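Putative extracellular solute-binding protein (Bordetella bronchiseptica, PDB 4P56) probably delivers mandelate to a TRAP transporter as its periplasmic solute-binding protein, and binds (R)-mandelate in a pocket. Local coordinates at residues D78-G83 with K136-L141; V85-V90 with H238-N243. All blocks are in the same frame, centred on the assembly; numbering follows the deposited sequence.

In the fold
Both contacts gather round one small antiparallel sheet, in which strand 237-242 lies between strands 87-91 and 139-145. Contact 2 is the buried pairing of the central strand with one outer strand, built on main-chain hydrogen bonds and apolar residues, and it reaches the mandelate pocket at His238. Contact 1, its centre about 7 Å from that of contact 2, is smaller and only partly buried: the end of helix 76-81 meets the turn that leads into strand 139-145 through van der Waals contact, with charged groups on the outside. Two links join them: Val80 of the helix packs on Thr88 and Ile241, and the backbones of Arg139 and Leu141 pair with Ile242 and Val240 in the sheet.

Contact 1: residues D78-G83 with K136-L141; sequences DAVRDG and KGVRLL
Val80 and Val138 meet methyl to methyl, CG1 of one lying 3.8 Å from CG1 of the other, and their side chains cross at about a right angle. On Val138, CG1, set anti to its own carbonyl carbon (chi1 -58°), is the branch that reaches the helix, where it also rests 3.8 Å from Arg81 CA. Both valines are buried and both also touch Ile241 of strand 237-242, so the apolar part of the contact belongs to the packing of helix 76-81 over the sheet.

Toward solvent, the aliphatic part of Arg81 takes over. Its CG stands 3.6 Å from Gly137 O, a van der Waals approach alongside the turn that leads into strand 139-145. Gly137 turns the chain with a positive phi (96°), and the arginine's CG and CD lie close against its backbone.

The charged end of Arg81 turns back to its own segment. A bend at chi3 (49°) brings the guanidinium round, where NH2 and NE both donate side-on to one oxygen, the first at 2.8 Å from Asp78 OD1; that oxygen lies in the guanidinium plane, though both nitrogens approach it from one face of the carboxylate. NH1 makes a second salt bridge, 2.9 Å from Asp82 OD1. With its charge engaged by two aspartates of its own segment, Arg81 offers the 136-141 segment hydrocarbon, and the cross-contact rests on shape rather than on polar bonds.

Contact 2: residues V85-V90 with H238-N243; sequences VDVTFV and HAVIIN
Thr88 and Ile241 form a hydrogen-bonded antiparallel pair at the middle of this strand pairing. Ile241 N reaches Thr88 O at 3.1 Å in a nearly straight bond, and Thr88 N returns a longer one to Ile241 O. Val90 and Ala239 repeat the exchange, with Ala239 N 2.9 Å from Val90 O, and Asn243 N closes the other end on Asp86 O. Between these bonds the CA hydrogens of Val87 and Phe89 point at carbonyls, as with Phe89 CA 3.2 Å from Ala239 O.

Strand 237-242 is the middle strand of its three-stranded antiparallel sheet, with strand 139-145 along its other edge, and both faces are packed. On the face of Thr88, Val90, Ala239 and Ile241, the Ile241 side chain stands beside that of Thr88, CG1 3.9 Å from Thr88 CG2. With chi2 extended (169°), Ile241 CD1 also lies by Thr88 CG2 and comes within 4.2 Å of Val90 CG1. On the other face, Val87 CG2 lies 3.8 Å from Ile242 CG1, and helix 40-56 covers Phe89 and Val240.

The polar ends find partners beyond the pair. Thr88 OG1 hydrogen-bonds to Ser32 O, and Asn243 caps the following helix through Ala246 N while its ND2 holds Val80 O. His238, whose ring lies beside Phe89 with ND1 4.2 Å from Phe89 CD2, shares a hydrogen bond between ND1 and Tyr144 OH and touches the bound (R)-mandelate.

Contact 1: residues D78-G83 with K136-L141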
loop_
_atom_site.group_PDB
_atom_site.type_symbol
_atom_site.label_atom_id
_atom_site.label_comp_id
_atom_site.label_asym_id
_atom_site.label_seq_id
_atom_site.Cartn_x
_atom_site.Cartn_y
_atom_site.Cartn_z
ATOM N N ASP A 78 -3.742 1.963 16.659
ATOM C CA ASP A 78 -4.065 2.232 18.060
ATOM C C ASP A 78 -2.968 3.047 18.783
ATOM O O ASP A 78 -3.283 3.839 19.675
ATOM C CB ASP A 78 -4.335 0.929 18.820
ATOM C CG ASP A 78 -5.677 0.300 18.440
ATOM O OD1 ASP A 78 -6.571 1.048 18.009
ATOM O OD2 ASP A 78 -5.817 -0.933 18.540
ATOM N N ALA A 79 -1.704 2.842 18.425
ATOM C CA ALA A 79 -0.621 3.631 19.038
ATOM C C ALA A 79 -0.907 5.103 18.826
ATOM O O ALA A 79 -0.751 5.917 19.751
ATOM C CB ALA A 79 0.720 3.264 18.478
ATOM N N VAL A 80 -1.368 5.453 17.629
ATOM C CA VAL A 80 -1.715 6.855 17.360
ATOM C C VAL A 80 -2.982 7.281 18.108
ATOM O O VAL A 80 -2.996 8.328 18.790
ATOM C CB VAL A 80 -1.798 7.142 15.819
ATOM C CG1 VAL A 80 -2.423 8.492 15.542
ATOM C CG2 VAL A 80 -0.414 7.073 15.234
ATOM N N ARG A 81 -4.028 6.451 18.022
ATOM C CA ARG A 81 -5.290 6.774 18.632
ATOM C C ARG A 81 -5.120 6.954 20.137
ATOM O O ARG A 81 -5.700 7.858 20.728
ATOM C CB ARG A 81 -6.316 5.672 18.339
ATOM C CG ARG A 81 -7.750 6.036 18.747
ATOM C CD ARG A 81 -8.695 4.898 18.323
ATOM N NE ARG A 81 -8.147 3.618 18.770
ATOM C CZ ARG A 81 -8.024 3.261 20.051
ATOM N NH1 ARG A 81 -8.431 4.072 21.019
ATOM N NH2 ARG A 81 -7.514 2.088 20.378
ATOM N N ASP A 82 -4.279 6.119 20.740
ATOM C CA ASP A 82 -4.082 6.129 22.189
ATOM C C ASP A 82 -3.068 7.182 22.631
ATOM O O ASP A 82 -2.837 7.377 23.815
ATOM C CB ASP A 82 -3.601 4.752 22.656
ATOM C CG ASP A 82 -4.628 3.647 22.409
ATOM O OD1 ASP A 82 -5.805 3.960 22.154
ATOM O OD2 ASP A 82 -4.242 2.460 22.457
ATOM N N GLY A 83 -2.418 7.849 21.690
ATOM C CA GLY A 83 -1.507 8.927 22.050
ATOM C C GLY A 83 -0.088 8.489 22.416
ATOM O O GLY A 83 0.696 9.271 22.970
ATOM N N LYS A 136 -11.862 6.089 12.097
ATOM C CA LYS A 136 -12.421 6.684 13.302
ATOM C C LYS A 136 -11.348 6.817 14.373
ATOM O O LYS A 136 -10.581 5.881 14.600
ATOM C CB LYS A 136 -13.548 5.801 13.842
ATOM C CG LYS A 136 -14.217 6.348 15.086
ATOM C CD LYS A 136 -15.305 5.399 15.604
ATOM C CE LYS A 136 -16.164 6.088 16.661
ATOM N NZ LYS A 136 -17.162 5.144 17.202
ATOM N N GLY A 137 -11.318 7.968 15.037
ATOM C CA GLY A 137 -10.523 8.137 16.241
ATOM C C GLY A 137 -9.146 8.753 16.025
ATOM O O GLY A 137 -8.460 9.069 16.993
ATOM N N VAL A 138 -8.743 8.925 14.770
ATOM C CA VAL A 138 -7.498 9.630 14.434
ATOM C C VAL A 138 -7.800 10.621 13.299
ATOM O O VAL A 138 -8.881 10.572 12.677
ATOM C CB VAL A 138 -6.373 8.680 13.962
ATOM C CG1 VAL A 138 -6.052 7.617 15.051
ATOM C CG2 VAL A 138 -6.752 8.001 12.649
ATOM N N ARG A 139 -6.887 11.547 13.033
ATOM C CA ARG A 139 -7.062 12.405 11.865
ATOM C C ARG A 139 -6.371 11.777 10.695
ATOM O O ARG A 139 -5.203 11.413 10.778
ATOM C CB ARG A 139 -6.537 13.818 12.079
ATOM C CG ARG A 139 -6.517 14.618 10.782
ATOM C CD ARG A 139 -5.987 16.033 10.964
ATOM N NE ARG A 139 -7.036 16.897 11.492
ATOM C CZ ARG A 139 -7.884 17.610 10.757
ATOM N NH1 ARG A 139 -7.808 17.624 9.428
ATOM N NH2 ARG A 139 -8.804 18.342 11.367
ATOM N N LEU A 140 -7.117 11.590 9.607
ATOM C CA LEU A 140 -6.547 11.045 8.380
ATOM C C LEU A 140 -5.917 12.189 7.591
ATOM O O LEU A 140 -6.601 13.103 7.161
ATOM C CB LEU A 140 -7.637 10.379 7.537
ATOM C CG LEU A 140 -7.228 9.808 6.178
ATOM C CD1 LEU A 140 -6.172 8.720 6.301
ATOM C CD2 LEU A 140 -8.453 9.294 5.411
ATOM N N LEU A 141 -4.613 12.129 7.391
ATOM C CA LEU A 141 -3.926 13.179 6.636
ATOM C C LEU A 141 -3.917 12.843 5.127
ATOM O O LEU A 141 -4.094 13.720 4.287
ATOM C CB LEU A 141 -2.504 13.375 7.150
ATOM C CG LEU A 141 -2.373 13.982 8.535
ATOM C CD1 LEU A 141 -0.905 14.008 8.959
ATOM C CD2 LEU A 141 -2.977 15.431 8.628
#

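Contact 2: residues V85-V90 with H238-N243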
loop_
_atom_site.group_PDB
_atom_site.type_symbol
_atom_site.label_atom_id
_atom_site.label_comp_id
_atom_site.label_asym_id
_atom_site.label_seq_id
_atom_site.Cartn_x
_atom_site.Cartn_y
_atom_site.Cartn_z
ATOM N N VAL A 85 2.147 7.613 20.185
ATOM C CA VAL A 85 2.951 8.377 19.221
ATOM C C VAL A 85 2.022 9.290 18.474
ATOM O O VAL A 85 0.800 9.076 18.473
ATOM C CB VAL A 85 3.698 7.473 18.187
ATOM C CG1 VAL A 85 4.673 6.551 18.913
ATOM C CG2 VAL A 85 2.716 6.677 17.334
ATOM N N ASP A 86 2.578 10.313 17.824
ATOM C CA ASP A 86 1.754 11.340 17.222
ATOM C C ASP A 86 1.356 11.012 15.772
ATOM O O ASP A 86 0.237 11.324 15.367
ATOM C CB ASP A 86 2.473 12.687 17.228
ATOM C CG ASP A 86 2.631 13.269 18.630
ATOM O OD1 ASP A 86 1.636 13.272 19.391
ATOM O OD2 ASP A 86 3.758 13.703 18.972
ATOM N N VAL A 87 2.267 10.401 15.021
ATOM C CA VAL A 87 2.093 10.179 13.593
ATOM C C VAL A 87 2.589 8.796 13.194
ATOM O O VAL A 87 3.583 8.304 13.715
ATOM C CB VAL A 87 2.884 11.238 12.781
ATOM C CG1 VAL A 87 2.814 10.975 11.279
ATOM C CG2 VAL A 87 2.376 12.657 13.152
ATOM N N THR A 88 1.876 8.152 12.282
ATOM C CA THR A 88 2.408 6.956 11.683
ATOM C C THR A 88 1.778 6.690 10.331
ATOM O O THR A 88 0.950 7.461 9.876
ATOM C CB THR A 88 2.189 5.719 12.577
ATOM O OG1 THR A 88 3.074 4.699 12.145
ATOM C CG2 THR A 88 0.770 5.230 12.464
ATOM N N PHE A 89 2.190 5.584 9.713
ATOM C CA PHE A 89 1.499 5.052 8.530
ATOM C C PHE A 89 0.992 3.648 8.824
ATOM O O PHE A 89 1.610 2.903 9.596
ATOM C CB PHE A 89 2.423 5.028 7.316
ATOM C CG PHE A 89 3.668 4.225 7.528
ATOM C CD1 PHE A 89 4.747 4.750 8.216
ATOM C CD2 PHE A 89 3.756 2.937 7.039
ATOM C CE1 PHE A 89 5.909 4.001 8.430
ATOM C CE2 PHE A 89 4.925 2.176 7.247
ATOM C CZ PHE A 89 5.989 2.711 7.920
ATOM N N VAL A 90 -0.146 3.295 8.234
ATOM C CA VAL A 90 -0.733 1.985 8.484
ATOM C C VAL A 90 -1.143 1.393 7.160
ATOM O O VAL A 90 -1.554 2.124 6.264
ATOM C CB VAL A 90 -1.985 2.079 9.404
ATOM C CG1 VAL A 90 -1.606 2.536 10.798
ATOM C CG2 VAL A 90 -3.035 3.003 8.805
ATOM N N HIS A 238 -1.866 2.636 1.919
ATOM C CA HIS A 238 -1.563 2.968 3.283
ATOM C C HIS A 238 -2.190 4.306 3.628
ATOM O O HIS A 238 -2.446 5.126 2.748
ATOM C CB HIS A 238 -0.045 3.101 3.463
ATOM C CG HIS A 238 0.709 1.828 3.297
ATOM N ND1 HIS A 238 2.086 1.782 3.376
ATOM C CD2 HIS A 238 0.304 0.564 3.017
ATOM C CE1 HIS A 238 2.493 0.539 3.184
ATOM N NE2 HIS A 238 1.430 -0.217 2.960
ATOM N N ALA A 239 -2.396 4.543 4.913
ATOM C CA ALA A 239 -2.881 5.840 5.383
ATOM C C ALA A 239 -1.823 6.509 6.250
ATOM O O ALA A 239 -1.184 5.855 7.053
ATOM C CB ALA A 239 -4.169 5.669 6.175
ATOM N N VAL A 240 -1.650 7.826 6.103
ATOM C CA VAL A 240 -0.860 8.568 7.074
ATOM C C VAL A 240 -1.846 9.280 8.044
ATOM O O VAL A 240 -2.760 10.001 7.614
ATOM C CB VAL A 240 0.058 9.567 6.373
ATOM C CG1 VAL A 240 0.777 10.427 7.407
ATOM C CG2 VAL A 240 1.057 8.825 5.509
ATOM N N ILE A 241 -1.655 9.062 9.342
ATOM C CA ILE A 241 -2.584 9.494 10.366
ATOM C C ILE A 241 -1.872 10.282 11.480
ATOM O O ILE A 241 -0.663 10.126 11.698
ATOM C CB ILE A 241 -3.356 8.278 10.970
ATOM C CG1 ILE A 241 -2.404 7.239 11.517
ATOM C CG2 ILE A 241 -4.217 7.563 9.881
ATOM C CD1 ILE A 241 -3.057 6.160 12.340
ATOM N N ILE A 242 -2.634 11.146 12.158
ATOM C CA ILE A 242 -2.114 11.906 13.280
ATOM C C ILE A 242 -3.103 11.919 14.423
ATOM O O ILE A 242 -4.327 11.921 14.244
ATOM C CB ILE A 242 -1.701 13.354 12.849
ATOM C CG1 ILE A 242 -1.038 14.078 14.009
ATOM C CG2 ILE A 242 -2.911 14.128 12.320
ATOM C CD1 ILE A 242 -0.290 15.364 13.578
ATOM N N ASN A 243 -2.555 11.863 15.621
ATOM C CA ASN A 243 -3.362 11.897 16.809
ATOM C C ASN A 243 -4.111 13.238 16.845
ATOM O O ASN A 243 -3.530 14.296 16.538
ATOM C CB ASN A 243 -2.446 11.787 18.020
ATOM C CG ASN A 243 -3.198 11.997 19.325
ATOM O OD1 ASN A 243 -3.306 13.122 19.785
ATOM N ND2 ASN A 243 -3.744 10.928 19.890
#